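Local coordinates for protein SusD homolog (Bacteroides thetaiotaomicron VPI-5482, PDB 3FDH) that probably binds glycans at the outer membrane as a SusD/RagB-family lipoprotein, contributing to carbohydrate capture in a gut Bacteroides, at residues 205-210 / 438-443. Sequence-based numbering, arbitrary orientation.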
# COMPACT_ATOMS: atom_id res chain seq x y z
N TYR A 205 3.30 -0.68 12.05
CA TYR A 205 2.16 -1.18 12.86
C TYR A 205 2.06 -0.49 14.21
O TYR A 205 0.97 -0.37 14.77
CB TYR A 205 2.19 -2.70 13.03
CG TYR A 205 2.18 -3.47 11.72
CD1 TYR A 205 1.38 -3.09 10.65
CD2 TYR A 205 2.94 -4.62 11.58
CE1 TYR A 205 1.39 -3.81 9.46
CE2 TYR A 205 2.94 -5.37 10.41
CZ TYR A 205 2.19 -4.96 9.35
OH TYR A 205 2.23 -5.72 8.20
N THR A 206 3.19 -0.02 14.72
CA THR A 206 3.20 0.75 15.95
C THR A 206 2.48 2.08 15.70
O THR A 206 1.59 2.50 16.47
CB THR A 206 4.62 0.95 16.52
OG1 THR A 206 5.17 -0.35 16.83
CG2 THR A 206 4.59 1.84 17.79
N MSE A 207 2.85 2.73 14.61
CA MSE A 207 2.21 4.01 14.29
C MSE A 207 0.74 3.78 13.96
O MSE A 207 -0.13 4.61 14.26
CB MSE A 207 2.93 4.71 13.13
CG MSE A 207 2.37 6.10 12.90
SE MSE A 207 2.84 7.32 14.27
CE MSE A 207 4.55 7.48 13.53
N ARG A 208 0.45 2.62 13.37
CA ARG A 208 -0.96 2.33 12.99
C ARG A 208 -1.92 2.44 14.15
O ARG A 208 -3.06 2.91 14.01
CB ARG A 208 -1.08 0.93 12.41
CG ARG A 208 -2.51 0.61 11.99
CD ARG A 208 -2.78 1.03 10.55
NE ARG A 208 -2.24 0.01 9.65
CZ ARG A 208 -1.25 0.18 8.77
NH1 ARG A 208 -0.72 1.37 8.56
NH2 ARG A 208 -0.87 -0.83 8.03
N LEU A 209 -1.46 1.99 15.32
CA LEU A 209 -2.34 1.86 16.50
C LEU A 209 -2.25 3.00 17.50
O LEU A 209 -2.75 2.93 18.60
CB LEU A 209 -2.04 0.58 17.25
CG LEU A 209 -2.06 -0.75 16.50
CD1 LEU A 209 -1.99 -1.88 17.52
CD2 LEU A 209 -3.25 -0.91 15.60
N ILE A 210 -1.59 4.05 17.08
CA ILE A 210 -1.27 5.19 17.96
C ILE A 210 -2.48 5.80 18.64
O ILE A 210 -2.41 6.21 19.78
CB ILE A 210 -0.47 6.29 17.20
CG1 ILE A 210 0.25 7.20 18.19
CG2 ILE A 210 -1.37 7.07 16.22
CD1 ILE A 210 1.29 6.49 19.04
N PHE A 438 -4.80 7.46 5.86
CA PHE A 438 -5.86 8.47 5.71
C PHE A 438 -6.89 8.26 6.78
O PHE A 438 -7.35 9.19 7.46
CB PHE A 438 -6.57 8.38 4.32
CG PHE A 438 -7.53 9.51 4.09
CD1 PHE A 438 -7.11 10.72 3.62
CD2 PHE A 438 -8.84 9.37 4.43
CE1 PHE A 438 -7.99 11.76 3.49
CE2 PHE A 438 -9.72 10.39 4.28
CZ PHE A 438 -9.30 11.60 3.81
N ARG A 439 -7.23 7.00 6.94
CA ARG A 439 -8.23 6.63 7.91
C ARG A 439 -7.69 6.80 9.35
O ARG A 439 -8.42 7.11 10.28
CB ARG A 439 -8.71 5.19 7.70
CG ARG A 439 -9.52 5.01 6.44
CD ARG A 439 -9.99 3.55 6.38
NE ARG A 439 -8.87 2.64 6.18
CZ ARG A 439 -8.88 1.35 6.44
NH1 ARG A 439 -9.95 0.83 6.99
NH2 ARG A 439 -7.82 0.64 6.23
N ARG A 440 -6.39 6.63 9.50
CA ARG A 440 -5.80 6.77 10.83
C ARG A 440 -5.90 8.24 11.18
O ARG A 440 -6.25 8.58 12.32
CB ARG A 440 -4.36 6.27 10.88
CG ARG A 440 -3.63 6.61 12.15
CD ARG A 440 -2.30 5.92 12.25
NE ARG A 440 -1.40 6.23 11.16
CZ ARG A 440 -0.53 7.25 11.19
NH1 ARG A 440 -0.49 8.08 12.22
NH2 ARG A 440 0.23 7.46 10.15
N MSE A 441 -5.57 9.11 10.22
CA MSE A 441 -5.71 10.58 10.42
C MSE A 441 -7.13 10.96 10.79
O MSE A 441 -7.37 11.83 11.64
CB MSE A 441 -5.30 11.36 9.21
CG MSE A 441 -3.84 11.51 9.29
SE MSE A 441 -2.84 12.45 7.86
CE MSE A 441 -2.78 11.17 6.50
N LYS A 442 -8.09 10.32 10.12
CA LYS A 442 -9.49 10.52 10.44
C LYS A 442 -9.79 10.23 11.91
O LYS A 442 -10.45 11.03 12.60
CB LYS A 442 -10.42 9.67 9.59
CG LYS A 442 -10.72 10.25 8.28
CD LYS A 442 -11.81 9.49 7.49
CE LYS A 442 -13.20 9.65 8.04
NZ LYS A 442 -13.79 11.01 7.96
N GLY A 443 -9.31 9.08 12.38
CA GLY A 443 -9.50 8.69 13.76
C GLY A 443 -8.85 9.66 14.73
O GLY A 443 -9.33 9.85 15.84
O HOH W 1 -0.66 4.28 9.30
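Arg440 reaches from helix 431-443 across to the C-terminal end of helix 191-208, where its guanidinium lies against Met207, a selenomethionine in this crystal; this is buried helix-helix packing in the largely helical SusD fold. The CG of Met207 stands over one guanidinium face, nearer its outer edge than its middle, 3.5 Å from Arg440 NH1, and the two side chains cross at about a right angle. Nearer the backbone, CD of Arg440 packs 3.2 Å from the carbonyl O of Met207, which takes a hydrogen bond from Ile210 N; the CD approach is a van der Waals contact. The carbonyl O of Arg208 lies 3.6 Å from CD of Arg440, whereas the two side chains meet through a water that accepts from both, 3.0 Å from Arg208 NH1, in the plane of that guanidinium, and 2.8 Å from Arg440 NE. With CG anti to its N, Arg440 runs toward helix 191-208 before bending at chi3 (59°). Arg208 is itself paired with Glu433 and Asp125. A leucine in place of Arg440 would probably leave Glu344 without its cationic mate and strip the water of one donor. Salt bridges fix the head's rotation: NH1 to Glu344 OE2, NH2 to Asp437 OD1.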